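Local coordinates for protein lipase C (Serratia marcescens, PDB 5NEN) that probably serves as the membrane fusion protein of a type I secretion system that exports lipase across the cell envelope, at residues R98-F111 with I128-Q140. Numbering follows the deposited sequence.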
loop_
_atom_site.group_PDB
_atom_site.type_symbol
_atom_site.label_atom_id
_atom_site.label_comp_id
_atom_site.label_asym_id
_atom_site.label_seq_id
_atom_site.Cartn_x
_atom_site.Cartn_y
_atom_site.Cartn_z
ATOM N N ARG A 98 -10.857 -7.608 3.511
ATOM C CA ARG A 98 -10.143 -6.760 2.549
ATOM C C ARG A 98 -9.003 -7.516 1.896
ATOM O O ARG A 98 -8.894 -7.539 0.672
ATOM C CB ARG A 98 -9.613 -5.475 3.186
ATOM C CG ARG A 98 -8.561 -4.782 2.348
ATOM C CD ARG A 98 -8.185 -3.419 2.946
ATOM N NE ARG A 98 -7.253 -3.520 4.075
ATOM C CZ ARG A 98 -5.948 -3.741 3.957
ATOM N NH1 ARG A 98 -5.390 -3.927 2.762
ATOM N NH2 ARG A 98 -5.200 -3.807 5.042
ATOM N N LEU A 99 -8.161 -8.154 2.697
ATOM C CA LEU A 99 -7.013 -8.832 2.128
ATOM C C LEU A 99 -7.435 -9.933 1.154
ATOM O O LEU A 99 -6.862 -10.028 0.095
ATOM C CB LEU A 99 -6.123 -9.402 3.227
ATOM C CG LEU A 99 -5.430 -8.226 3.909
ATOM C CD1 LEU A 99 -4.450 -8.667 4.964
ATOM C CD2 LEU A 99 -4.734 -7.393 2.869
ATOM N N LEU A 100 -8.450 -10.727 1.484
ATOM C CA LEU A 100 -8.907 -11.772 0.574
ATOM C C LEU A 100 -9.297 -11.189 -0.756
ATOM O O LEU A 100 -8.891 -11.696 -1.809
ATOM C CB LEU A 100 -10.117 -12.472 1.128
ATOM C CG LEU A 100 -9.856 -13.411 2.277
ATOM C CD1 LEU A 100 -11.184 -14.044 2.684
ATOM C CD2 LEU A 100 -8.794 -14.434 1.861
ATOM N N ALA A 101 -10.075 -10.108 -0.716
ATOM C CA ALA A 101 -10.420 -9.487 -1.985
ATOM C C ALA A 101 -9.149 -9.011 -2.694
ATOM O O ALA A 101 -9.000 -9.233 -3.882
ATOM C CB ALA A 101 -11.387 -8.331 -1.797
ATOM N N GLU A 102 -8.192 -8.432 -1.981
ATOM C CA GLU A 102 -7.058 -7.885 -2.718
ATOM C C GLU A 102 -6.206 -9.014 -3.284
ATOM O O GLU A 102 -5.567 -8.869 -4.312
ATOM C CB GLU A 102 -6.180 -6.963 -1.853
ATOM C CG GLU A 102 -6.849 -5.849 -1.108
ATOM C CD GLU A 102 -5.823 -4.764 -0.736
ATOM O OE1 GLU A 102 -4.775 -4.692 -1.415
ATOM O OE2 GLU A 102 -6.020 -4.001 0.239
ATOM N N ARG A 103 -6.188 -10.133 -2.590
ATOM C CA ARG A 103 -5.451 -11.292 -3.037
ATOM C C ARG A 103 -6.031 -11.862 -4.330
ATOM O O ARG A 103 -5.291 -12.222 -5.254
ATOM C CB ARG A 103 -5.451 -12.378 -1.973
ATOM C CG ARG A 103 -4.800 -13.589 -2.514
ATOM C CD ARG A 103 -4.599 -14.654 -1.499
ATOM N NE ARG A 103 -5.848 -15.359 -1.307
ATOM C CZ ARG A 103 -5.985 -16.376 -0.473
ATOM N NH1 ARG A 103 -4.915 -16.818 0.192
ATOM N NH2 ARG A 103 -7.177 -16.953 -0.329
ATOM N N ASP A 104 -7.357 -11.968 -4.364
ATOM C CA ASP A 104 -8.054 -12.514 -5.527
ATOM C C ASP A 104 -8.490 -11.426 -6.516
ATOM O O ASP A 104 -9.398 -11.636 -7.339
ATOM C CB ASP A 104 -9.259 -13.343 -5.056
ATOM C CG ASP A 104 -8.841 -14.533 -4.194
ATOM O OD1 ASP A 104 -7.650 -14.624 -3.789
ATOM O OD2 ASP A 104 -9.719 -15.353 -3.870
ATOM N N GLY A 105 -7.843 -10.267 -6.431
ATOM C CA GLY A 105 -8.245 -9.110 -7.220
ATOM C C GLY A 105 -9.747 -8.907 -7.424
ATOM O O GLY A 105 -10.188 -8.581 -8.519
ATOM N N LEU A 106 -10.545 -9.115 -6.386
ATOM C CA LEU A 106 -11.981 -8.973 -6.539
ATOM C C LEU A 106 -12.250 -7.495 -6.735
ATOM O O LEU A 106 -11.473 -6.669 -6.274
ATOM C CB LEU A 106 -12.750 -9.533 -5.344
ATOM C CG LEU A 106 -12.589 -11.015 -4.975
ATOM C CD1 LEU A 106 -13.779 -11.482 -4.108
ATOM C CD2 LEU A 106 -12.485 -11.891 -6.220
ATOM N N SER A 107 -13.279 -7.167 -7.505
ATOM C CA SER A 107 -13.632 -5.772 -7.776
ATOM C C SER A 107 -14.182 -5.091 -6.534
ATOM O O SER A 107 -13.934 -3.915 -6.318
ATOM C CB SER A 107 -14.664 -5.689 -8.893
ATOM O OG SER A 107 -15.745 -6.579 -8.642
ATOM N N ILE A 108 -14.937 -5.835 -5.729
ATOM C CA ILE A 108 -15.547 -5.313 -4.508
ATOM C C ILE A 108 -15.191 -6.189 -3.308
ATOM O O ILE A 108 -15.094 -7.411 -3.423
ATOM C CB ILE A 108 -17.083 -5.201 -4.641
ATOM C CG1 ILE A 108 -17.649 -4.315 -3.539
ATOM C CG2 ILE A 108 -17.756 -6.562 -4.560
ATOM C CD1 ILE A 108 -19.116 -4.025 -3.700
ATOM N N VAL A 109 -14.943 -5.555 -2.166
ATOM C CA VAL A 109 -14.702 -6.268 -0.910
ATOM C C VAL A 109 -16.021 -6.860 -0.388
ATOM O O VAL A 109 -17.085 -6.238 -0.487
ATOM C CB VAL A 109 -14.052 -5.336 0.147
ATOM C CG1 VAL A 109 -15.092 -4.464 0.814
ATOM C CG2 VAL A 109 -13.306 -6.127 1.183
ATOM N N THR A 110 -15.963 -8.092 0.111
ATOM C CA THR A 110 -17.147 -8.741 0.671
ATOM C C THR A 110 -16.864 -9.300 2.065
ATOM O O THR A 110 -16.041 -10.208 2.227
ATOM C CB THR A 110 -17.632 -9.863 -0.261
ATOM O OG1 THR A 110 -18.029 -9.274 -1.497
ATOM C CG2 THR A 110 -18.810 -10.662 0.343
ATOM N N PHE A 111 -17.561 -8.758 3.061
ATOM C CA PHE A 111 -17.281 -9.047 4.465
ATOM C C PHE A 111 -18.002 -10.257 5.056
ATOM O O PHE A 111 -19.081 -10.637 4.611
ATOM C CB PHE A 111 -17.640 -7.834 5.289
ATOM C CG PHE A 111 -16.773 -6.637 5.032
ATOM C CD1 PHE A 111 -15.492 -6.556 5.567
ATOM C CD2 PHE A 111 -17.241 -5.590 4.249
ATOM C CE1 PHE A 111 -14.684 -5.439 5.326
ATOM C CE2 PHE A 111 -16.453 -4.473 4.016
ATOM C CZ PHE A 111 -15.168 -4.398 4.548
ATOM N N ILE A 128 -15.768 -1.279 9.070
ATOM C CA ILE A 128 -16.123 -1.702 7.741
ATOM C C ILE A 128 -15.932 -0.523 6.803
ATOM O O ILE A 128 -15.421 -0.656 5.692
ATOM C CB ILE A 128 -17.546 -2.177 7.669
ATOM C CG1 ILE A 128 -17.696 -3.493 8.420
ATOM C CG2 ILE A 128 -17.980 -2.275 6.210
ATOM C CD1 ILE A 128 -19.128 -3.785 8.788
ATOM N N ALA A 129 -16.355 0.644 7.256
ATOM C CA ALA A 129 -16.218 1.819 6.421
ATOM C C ALA A 129 -14.752 2.063 6.110
ATOM O O ALA A 129 -14.393 2.281 4.954
ATOM C CB ALA A 129 -16.832 3.030 7.092
ATOM N N LEU A 130 -13.905 1.980 7.132
ATOM C CA LEU A 130 -12.468 2.242 6.966
ATOM C C LEU A 130 -11.815 1.228 6.045
ATOM O O LEU A 130 -10.975 1.583 5.238
ATOM C CB LEU A 130 -11.740 2.258 8.320
ATOM C CG LEU A 130 -10.430 3.059 8.373
ATOM C CD1 LEU A 130 -10.073 3.544 9.776
ATOM C CD2 LEU A 130 -9.314 2.196 7.865
ATOM N N GLN A 131 -12.174 -0.041 6.206
ATOM C CA GLN A 131 -11.590 -1.105 5.409
ATOM C C GLN A 131 -12.027 -0.945 3.961
ATOM O O GLN A 131 -11.230 -1.112 3.044
ATOM C CB GLN A 131 -12.010 -2.461 5.944
ATOM C CG GLN A 131 -11.128 -2.940 7.081
ATOM C CD GLN A 131 -9.649 -2.783 6.822
ATOM O OE1 GLN A 131 -9.124 -3.238 5.801
ATOM N NE2 GLN A 131 -8.952 -2.174 7.768
ATOM N N THR A 132 -13.295 -0.620 3.750
ATOM C CA THR A 132 -13.770 -0.387 2.391
ATOM C C THR A 132 -13.027 0.785 1.753
ATOM O O THR A 132 -12.671 0.750 0.567
ATOM C CB THR A 132 -15.254 -0.102 2.349
ATOM O OG1 THR A 132 -15.964 -1.184 2.970
ATOM C CG2 THR A 132 -15.683 0.001 0.925
ATOM N N GLN A 133 -12.790 1.818 2.558
ATOM C CA GLN A 133 -12.045 2.983 2.117
ATOM C C GLN A 133 -10.657 2.514 1.683
ATOM O O GLN A 133 -10.307 2.546 0.503
ATOM C CB GLN A 133 -11.954 4.009 3.257
ATOM C CG GLN A 133 -12.114 5.496 2.903
ATOM C CD GLN A 133 -12.554 6.374 4.102
ATOM O OE1 GLN A 133 -12.386 6.008 5.264
ATOM N NE2 GLN A 133 -13.090 7.551 3.801
ATOM N N LEU A 134 -9.922 1.956 2.629
ATOM C CA LEU A 134 -8.545 1.531 2.422
ATOM C C LEU A 134 -8.449 0.610 1.205
ATOM O O LEU A 134 -7.463 0.668 0.456
ATOM C CB LEU A 134 -8.011 0.847 3.690
ATOM C CG LEU A 134 -6.577 0.299 3.713
ATOM C CD1 LEU A 134 -5.512 1.191 3.041
ATOM C CD2 LEU A 134 -6.183 0.049 5.135
ATOM N N PHE A 135 -9.482 -0.200 0.978
ATOM C CA PHE A 135 -9.501 -1.043 -0.213
ATOM C C PHE A 135 -9.592 -0.184 -1.476
ATOM O O PHE A 135 -8.723 -0.256 -2.338
ATOM C CB PHE A 135 -10.646 -2.033 -0.151
ATOM C CG PHE A 135 -10.790 -2.873 -1.386
ATOM C CD1 PHE A 135 -9.921 -3.930 -1.626
ATOM C CD2 PHE A 135 -11.807 -2.642 -2.284
ATOM C CE1 PHE A 135 -10.061 -4.730 -2.753
ATOM C CE2 PHE A 135 -11.958 -3.439 -3.410
ATOM C CZ PHE A 135 -11.084 -4.475 -3.642
ATOM N N ALA A 136 -10.579 0.704 -1.513
ATOM C CA ALA A 136 -10.818 1.574 -2.665
ATOM C C ALA A 136 -9.548 2.284 -3.052
ATOM O O ALA A 136 -9.196 2.396 -4.248
ATOM C CB ALA A 136 -11.897 2.605 -2.340
ATOM N N SER A 137 -8.848 2.748 -2.022
ATOM C CA SER A 137 -7.626 3.475 -2.272
ATOM C C SER A 137 -6.631 2.538 -2.892
ATOM O O SER A 137 -6.219 2.773 -4.010
ATOM C CB SER A 137 -7.058 4.100 -0.993
ATOM O OG SER A 137 -7.961 5.066 -0.478
ATOM N N ARG A 138 -6.358 1.410 -2.243
ATOM C CA ARG A 138 -5.270 0.540 -2.705
ATOM C C ARG A 138 -5.462 -0.009 -4.125
ATOM O O ARG A 138 -4.493 -0.076 -4.915
ATOM C CB ARG A 138 -5.090 -0.599 -1.742
ATOM C CG ARG A 138 -4.477 -0.186 -0.437
ATOM C CD ARG A 138 -4.271 -1.455 0.341
ATOM N NE ARG A 138 -2.854 -1.743 0.462
ATOM C CZ ARG A 138 -2.359 -2.958 0.291
ATOM N NH1 ARG A 138 -3.187 -3.935 -0.054
ATOM N NH2 ARG A 138 -1.052 -3.183 0.409
ATOM N N ARG A 139 -6.690 -0.423 -4.431
ATOM C CA ARG A 139 -6.985 -0.928 -5.754
ATOM C C ARG A 139 -6.734 0.210 -6.714
ATOM O O ARG A 139 -6.155 0.008 -7.804
ATOM C CB ARG A 139 -8.419 -1.436 -5.868
ATOM C CG ARG A 139 -9.081 -1.151 -7.218
ATOM C CD ARG A 139 -8.581 -2.052 -8.351
ATOM N NE ARG A 139 -8.856 -3.465 -8.099
ATOM C CZ ARG A 139 -10.069 -4.020 -8.103
ATOM N NH1 ARG A 139 -11.158 -3.290 -8.332
ATOM N NH2 ARG A 139 -10.186 -5.322 -7.864
ATOM N N GLN A 140 -7.154 1.410 -6.305
ATOM C CA GLN A 140 -6.929 2.581 -7.155
ATOM C C GLN A 140 -5.464 2.872 -7.434
ATOM O O GLN A 140 -5.083 3.132 -8.560
ATOM C CB GLN A 140 -7.526 3.821 -6.533
ATOM C CG GLN A 140 -7.419 4.996 -7.419
ATOM C CD GLN A 140 -7.830 4.663 -8.814
ATOM O OE1 GLN A 140 -6.985 4.507 -9.696
ATOM N NE2 GLN A 140 -9.148 4.549 -9.035
#
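Arg98 NE donates a hydrogen bond to Gln131 OE1 across the contact, 2.6 Å long and bent to 140° at the hydrogen. The acceptor lies in the guanidinium plane, and the donor lies in the carbonyl plane of the amide. The contact joins the end of helix 76-103, and the loop after it, to helix 122-190 within the AprE-like long alpha-helical hairpin. The two helices run nearly parallel here, 21° apart. NH1 of the same guanidinium forms a salt bridge with Glu102 OE2 at 2.6 Å, meeting that oxygen from above the carboxylate plane. Glu102 also forms a salt bridge with Arg138, but the atoms there are modelled too close to fix its geometry. Further partners come from helix 195-270: Tyr240 hydrogen-bonds to Glu102, and Glu243 forms a salt bridge with Arg138. The carboxylate between the two arginines probably offsets their like charges.

Arg98 is a knob among Gln131, Leu134, Phe135 and Arg138. Its chain runs out straight to CD, then bends at chi3. Leu134 CD2 covers one guanidinium face.

Phe135 contributes the most area to the contact. With CG anti to the backbone N (chi1 176°), its ring enters the bend between helix 76-103 and the returning loop. Val109 CB lies over one face, offset toward the rim. Glu102 CG and the carbonyl oxygens of Leu106 and Ser107 meet the ring edge. Leu106 O is 3.4 Å from Phe135 CZ.

Farther along, Phe111 crosses Ile128 obliquely, CE2 to CG2 at 3.5 Å. Thr132 OG1 sits in plane at the Phe111 edge, 3.5 Å from CE2, while donating a hydrogen bond to Ile128 O.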